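PDB 5YS9: acyl-coenzyme A oxidase 3 from Yarrowia lipolytica, which oxidises acyl-CoA, with specificity for short chains, to trans-2-enoyl-CoA in peroxisomal beta-oxidation, using FAD and reducing oxygen to hydrogen peroxide. Local coordinates for the interface of chains A and B. Coordinates in Å, arbitrary orientation; residue numbers count along the deposited sequence, not the author numbering. Chains: chain A/B, Acyl-coenzyme A oxidase 3.

Contact 1: the interface of chains A and B. Residues chain A 417, 452, 459; chain B 354, 428.
A:Trp417 and B:Gln428 join helix 391-428 of chain A to helix 391-429 of chain B in a hydrogen bond that shows how one amide oxygen can serve two partners. The indole NE1 donates to the side-chain amide OE1 of B:Gln428 at 2.7 Å, and the bond is nearly straight, 165° at the hydrogen. OE1 lies at the edge of the indole, close to the ring plane, while the amide is turned well away from that plane, and NE1 approaches somewhat tilted from the carbonyl plane. B:Gln428 is extended beyond CG (chi2 174°), which carries the amide across the boundary.

Water supplies the second polar link. The amide ND2 of A:Asn459 lies 3.0 Å from the oxygen of water 1, which is in turn 3.2 Å from B:Gln428 OE1. Indole and water together would help fix which end of the glutamine amide faces chain A.

The third interaction is a stack. The amide of A:Asn459 lies over one face of the B:Arg354 guanidinium, the planes 21° apart and the side chains arriving from opposite directions. ND2 sits above the centre of the guanidinium, with its N-H pointing away from NH2, so this is face packing and not hydrogen bonding. B:Arg354 and B:Gln428 also belong to an FAD pocket, so the contact borders a cofactor site. A:Asn459 CG stands 3.6 Å from B:Arg354 CZ.

Contact 2: the interface of chains A and B. Residues chain A 82-83, 86, 121; chain B 676, 679-680.
B:Tyr676 reaches the A:Arg121 guanidinium with its phenol group, joining a C-terminal segment of one acyl-CoA oxidase family chain to helices 78-92 and 116-136 in the N-terminal region of the other. The guanidinium meets the hydroxyl end-on: NH1 donates to OH at 3.0 Å and NH2 to the same OH at 3.1 Å. The oxygen lies close to the guanidinium plane, whereas the tyrosine ring is turned 63° from it.

Along the rest of the ring the contact is apolar. A:Glu83 CA sits over one face, 4.0 Å from the centroid of the B:Tyr676 ring. A:Arg82 CB lies obliquely over the rim at CE2, on the same side of the ring as A:Glu83 CA, and A:Val86 CG2 approaches CE1 of the same ring at 3.8 Å. A phenylalanine in place of B:Tyr676 could keep this ring packing but would probably leave the paired N-H groups of A:Arg121 without their shared acceptor.

Farther out, A:Glu83 runs past the tyrosine in the opposite direction, its chain stretched with CG trans to the backbone N (chi1 175°), which brings the carboxylate towards helix 677-685. There B:Thr680 crosses it at about a right angle, and its methyl CG2 packs 3.7 Å from A:Val86 CG1.

Two contacts within each chain probably help to position these groups. A:Val86 CG2 also lies over a face of the A:Arg121 guanidinium, near its rim, and B:Ser679 OG hydrogen-bonds B:Thr680 OG1 at 2.9 Å.

Contact 3: the interface of chains A and B. Residues chain A 332-334, 342; chain B 166-167, 170.
The loop of chain A between helix 300-330 and the 3-10 helix 345-347 meets the loop of chain B between strand 158-161 and the 3-10 helix 171-173. A:Gln333 shows how a side-chain amide can read backbone at both ends. Its OE1 accepts from the backbone N of B:Asn170 at 2.9 Å, while its NE2 donates to the carbonyl O of B:Gly166 at 3.2 Å, in the carbonyl plane and on a lone pair. NE2 also donates to the A:Arg332 carbonyl within its own chain, which helps to fix the amide's rotation; the bend at chi2 (85°) folds the side chain back towards that carbonyl.

B:Asn170 slides past A:Phe334, its amide stacked on the phenyl ring with the planes 29° apart and CB over the face, 3.7 Å from the ring centroid. Its ND2 donates to the carboxylate OE1 of A:Glu342 at 2.6 Å, from well above the carboxylate plane. The backbone N of A:Phe334 donates to the same oxygen in a bond modelled very short, so OE1 accepts from both chains. The imidazole of B:His167 presents its edge to this carboxylate, nearly coplanar with it, but the fit is implausibly tight and its detail doubtful.

A:Arg332 NH1 donates to the A:Glu342 carbonyl O, tying the two ends of the loop together. Because A:Gln333 and A:Phe334 also line an FAD pocket, the contact probably helps to hold this cofactor-binding loop in place against the neighbouring subunit.

Contact 1: the interface of chains A and B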
loop_
_atom_site.group_PDB
_atom_site.type_symbol
_atom_site.label_atom_id
_atom_site.label_comp_id
_atom_site.label_asym_id
_atom_site.label_seq_id
_atom_site.Cartn_x
_atom_site.Cartn_y
_atom_site.Cartn_z
ATOM N N TRP A 417 -9.159 5.619 0.277
ATOM C CA TRP A 417 -7.855 5.546 -0.387
ATOM C C TRP A 417 -6.776 6.425 0.274
ATOM O O TRP A 417 -5.625 6.003 0.427
ATOM C CB TRP A 417 -7.935 5.944 -1.857
ATOM C CG TRP A 417 -8.341 4.897 -2.821
ATOM C CD1 TRP A 417 -8.030 3.537 -2.804
ATOM C CD2 TRP A 417 -9.105 5.109 -3.985
ATOM N NE1 TRP A 417 -8.578 2.916 -3.890
ATOM C CE2 TRP A 417 -9.223 3.858 -4.650
ATOM C CE3 TRP A 417 -9.706 6.241 -4.553
ATOM C CZ2 TRP A 417 -9.921 3.717 -5.852
ATOM C CZ3 TRP A 417 -10.398 6.090 -5.765
ATOM C CH2 TRP A 417 -10.500 4.837 -6.386
ATOM N N CYS A 452 -11.734 0.124 1.021
ATOM C CA CYS A 452 -11.806 0.456 -0.384
ATOM C C CYS A 452 -12.634 -0.491 -1.243
ATOM O O CYS A 452 -13.095 -0.105 -2.291
ATOM C CB CYS A 452 -10.415 0.645 -0.964
ATOM S SG CYS A 452 -9.415 1.790 -0.023
ATOM N N ASN A 459 -13.661 2.303 -7.130
ATOM C CA ASN A 459 -13.610 2.631 -8.543
ATOM C C ASN A 459 -15.009 2.642 -9.118
ATOM O O ASN A 459 -15.335 3.529 -9.918
ATOM C CB ASN A 459 -12.681 1.673 -9.339
ATOM C CG ASN A 459 -11.207 1.981 -9.108
ATOM O OD1 ASN A 459 -10.702 2.974 -9.619
ATOM N ND2 ASN A 459 -10.531 1.173 -8.296
ATOM N N ARG B 354 -6.516 0.795 -15.728
ATOM C CA ARG B 354 -5.939 0.459 -14.417
ATOM C C ARG B 354 -4.828 -0.567 -14.523
ATOM O O ARG B 354 -3.857 -0.471 -13.779
ATOM C CB ARG B 354 -7.009 -0.033 -13.442
ATOM C CG ARG B 354 -8.026 1.041 -13.071
ATOM C CD ARG B 354 -9.234 0.438 -12.390
ATOM N NE ARG B 354 -8.876 -0.246 -11.159
ATOM C CZ ARG B 354 -9.698 -0.967 -10.401
ATOM N NH1 ARG B 354 -10.980 -1.110 -10.710
ATOM N NH2 ARG B 354 -9.211 -1.560 -9.306
ATOM N N GLN B 428 -6.691 -4.616 -5.832
ATOM C CA GLN B 428 -7.993 -3.918 -5.891
ATOM C C GLN B 428 -8.723 -4.271 -7.185
ATOM O O GLN B 428 -9.901 -4.405 -7.155
ATOM C CB GLN B 428 -7.830 -2.400 -5.818
ATOM C CG GLN B 428 -7.438 -1.879 -4.472
ATOM C CD GLN B 428 -7.156 -0.401 -4.559
ATOM O OE1 GLN B 428 -8.083 0.408 -4.720
ATOM N NE2 GLN B 428 -5.906 -0.040 -4.486
HETATM O O HOH W 1 -7.686 1.722 -7.565
#

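Contact 2: the interface of chains A and B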
loop_
_atom_site.group_PDB
_atom_site.type_symbol
_atom_site.label_atom_id
_atom_site.label_comp_id
_atom_site.label_asym_id
_atom_site.label_seq_id
_atom_site.Cartn_x
_atom_site.Cartn_y
_atom_site.Cartn_z
ATOM N N ARG A 82 -9.177 -15.094 16.148
ATOM C CA ARG A 82 -10.520 -15.654 16.078
ATOM C C ARG A 82 -11.096 -15.861 17.503
ATOM O O ARG A 82 -12.226 -15.464 17.778
ATOM C CB ARG A 82 -10.509 -16.999 15.335
ATOM C CG ARG A 82 -10.229 -16.931 13.856
ATOM C CD ARG A 82 -11.430 -16.339 13.149
ATOM N NE ARG A 82 -11.241 -16.306 11.712
ATOM C CZ ARG A 82 -11.639 -17.238 10.857
ATOM N NH1 ARG A 82 -11.385 -17.080 9.581
ATOM N NH2 ARG A 82 -12.267 -18.329 11.255
ATOM N N GLU A 83 -10.325 -16.462 18.415
ATOM C CA GLU A 83 -10.886 -16.712 19.728
ATOM C C GLU A 83 -11.066 -15.420 20.534
ATOM O O GLU A 83 -12.126 -15.230 21.123
ATOM C CB GLU A 83 -10.119 -17.784 20.492
ATOM C CG GLU A 83 -10.599 -17.985 21.939
ATOM C CD GLU A 83 -9.837 -19.079 22.654
ATOM O OE1 GLU A 83 -8.998 -19.777 22.019
ATOM O OE2 GLU A 83 -10.066 -19.229 23.872
ATOM N N VAL A 86 -14.071 -13.077 20.209
ATOM C CA VAL A 86 -15.325 -13.441 20.867
ATOM C C VAL A 86 -15.338 -12.968 22.306
ATOM O O VAL A 86 -16.304 -12.374 22.740
ATOM C CB VAL A 86 -15.646 -14.942 20.758
ATOM C CG1 VAL A 86 -16.937 -15.273 21.509
ATOM C CG2 VAL A 86 -15.798 -15.327 19.292
ATOM N N ARG A 121 -16.476 -8.204 13.434
ATOM C CA ARG A 121 -17.049 -9.484 13.773
ATOM C C ARG A 121 -18.333 -9.309 14.545
ATOM O O ARG A 121 -19.274 -10.054 14.372
ATOM C CB ARG A 121 -16.074 -10.386 14.513
ATOM C CG ARG A 121 -16.247 -11.822 14.080
ATOM C CD ARG A 121 -15.522 -12.783 14.973
ATOM N NE ARG A 121 -16.273 -14.008 15.125
ATOM C CZ ARG A 121 -15.731 -15.156 15.466
ATOM N NH1 ARG A 121 -14.443 -15.225 15.677
ATOM N NH2 ARG A 121 -16.480 -16.221 15.590
ATOM N N TYR B 676 -12.972 -23.015 19.809
ATOM C CA TYR B 676 -13.374 -22.265 21.030
ATOM C C TYR B 676 -14.897 -22.286 21.257
ATOM O O TYR B 676 -15.423 -21.439 22.005
ATOM C CB TYR B 676 -12.841 -20.814 20.965
ATOM C CG TYR B 676 -13.137 -20.084 19.650
ATOM C CD1 TYR B 676 -14.318 -19.432 19.467
ATOM C CD2 TYR B 676 -12.231 -20.092 18.577
ATOM C CE1 TYR B 676 -14.607 -18.802 18.261
ATOM C CE2 TYR B 676 -12.527 -19.480 17.368
ATOM C CZ TYR B 676 -13.718 -18.828 17.226
ATOM O OH TYR B 676 -14.088 -18.201 16.084
ATOM N N SER B 679 -15.420 -23.370 25.051
ATOM C CA SER B 679 -14.763 -22.415 25.923
ATOM C C SER B 679 -15.280 -20.988 25.860
ATOM O O SER B 679 -15.424 -20.339 26.877
ATOM C CB SER B 679 -13.256 -22.444 25.705
ATOM O OG SER B 679 -12.898 -21.784 24.523
ATOM N N THR B 680 -15.540 -20.496 24.658
ATOM C CA THR B 680 -15.829 -19.085 24.485
ATOM C C THR B 680 -17.158 -18.710 23.844
ATOM O O THR B 680 -17.893 -17.922 24.390
ATOM C CB THR B 680 -14.687 -18.390 23.726
ATOM O OG1 THR B 680 -13.447 -18.922 24.171
ATOM C CG2 THR B 680 -14.697 -16.910 23.981
#

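Contact 3: the interface of chains A and B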
loop_
_atom_site.group_PDB
_atom_site.type_symbol
_atom_site.label_atom_id
_atom_site.label_comp_id
_atom_site.label_asym_id
_atom_site.label_seq_id
_atom_site.Cartn_x
_atom_site.Cartn_y
_atom_site.Cartn_z
ATOM N N ARG A 332 17.148 12.045 14.186
ATOM C CA ARG A 332 18.170 12.807 13.516
ATOM C C ARG A 332 18.886 11.919 12.526
ATOM O O ARG A 332 19.341 10.855 12.873
ATOM C CB ARG A 332 19.180 13.336 14.525
ATOM C CG ARG A 332 18.691 14.437 15.435
ATOM C CD ARG A 332 19.837 14.963 16.282
ATOM N NE ARG A 332 19.409 15.899 17.316
ATOM C CZ ARG A 332 19.409 17.215 17.178
ATOM N NH1 ARG A 332 19.805 17.762 16.050
ATOM N NH2 ARG A 332 19.007 17.976 18.167
ATOM N N GLN A 333 18.935 12.341 11.276
ATOM C CA GLN A 333 19.793 11.716 10.295
ATOM C C GLN A 333 20.434 12.743 9.371
ATOM O O GLN A 333 19.751 13.504 8.723
ATOM C CB GLN A 333 19.021 10.664 9.508
ATOM C CG GLN A 333 19.895 9.581 8.920
ATOM C CD GLN A 333 20.185 8.447 9.873
ATOM O OE1 GLN A 333 20.570 7.373 9.453
ATOM N NE2 GLN A 333 19.995 8.679 11.148
ATOM N N PHE A 334 21.754 12.762 9.334
ATOM C CA PHE A 334 22.522 13.569 8.394
ATOM C C PHE A 334 22.714 14.975 8.930
ATOM O O PHE A 334 21.863 15.501 9.626
ATOM C CB PHE A 334 21.852 13.628 7.027
ATOM C CG PHE A 334 21.979 12.372 6.241
ATOM C CD1 PHE A 334 23.197 11.966 5.764
ATOM C CD2 PHE A 334 20.876 11.595 5.981
ATOM C CE1 PHE A 334 23.316 10.806 5.045
ATOM C CE2 PHE A 334 20.989 10.433 5.265
ATOM C CZ PHE A 334 22.212 10.037 4.794
ATOM N N GLU A 342 23.428 16.158 13.911
ATOM C CA GLU A 342 22.582 15.822 12.792
ATOM C C GLU A 342 21.199 16.437 12.910
ATOM O O GLU A 342 20.641 16.550 13.978
ATOM C CB GLU A 342 22.452 14.316 12.679
ATOM C CG GLU A 342 23.625 13.656 12.008
ATOM C CD GLU A 342 23.505 12.165 12.016
ATOM O OE1 GLU A 342 23.078 11.600 11.010
ATOM O OE2 GLU A 342 23.839 11.561 13.032
ATOM N N GLY B 166 20.013 4.065 16.018
ATOM C CA GLY B 166 20.276 5.432 15.645
ATOM C C GLY B 166 20.447 5.778 14.188
ATOM O O GLY B 166 20.072 6.850 13.783
ATOM N N HIS B 167 21.110 4.919 13.428
ATOM C CA HIS B 167 21.452 5.233 12.055
ATOM C C HIS B 167 21.145 4.167 11.033
ATOM O O HIS B 167 21.578 3.046 11.162
ATOM C CB HIS B 167 22.928 5.558 11.976
ATOM C CG HIS B 167 23.327 6.707 12.830
ATOM N ND1 HIS B 167 23.364 7.996 12.365
ATOM C CD2 HIS B 167 23.692 6.764 14.126
ATOM C CE1 HIS B 167 23.738 8.800 13.336
ATOM N NE2 HIS B 167 23.944 8.077 14.415
ATOM N N ASN B 170 22.364 7.235 7.118
ATOM C CA ASN B 170 23.626 7.905 7.324
ATOM C C ASN B 170 24.645 6.954 7.895
ATOM O O ASN B 170 25.006 7.018 9.052
ATOM C CB ASN B 170 23.471 9.123 8.215
ATOM C CG ASN B 170 24.726 9.956 8.264
ATOM O OD1 ASN B 170 25.563 9.861 7.389
ATOM N ND2 ASN B 170 24.864 10.768 9.290
#

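The C-alpha centres of contact 1 lie about 32 Å from those of contact 2 and 36 Å from those of contact 3, while contacts 2 and 3 are about 45 Å apart. They share no residues. Contacts 1 and 3 draw on one kind of FAD pocket, from chain B in the first and chain A in the third; by the two-fold, each such pocket meets the partner through both, so subunit pairing and cofactor binding are probably linked. Contact 2 instead clasps a C-terminal segment. The deposited assembly is a dimer, which contacts spread this widely would suit, although a heteropentamer of different subunits has also been described.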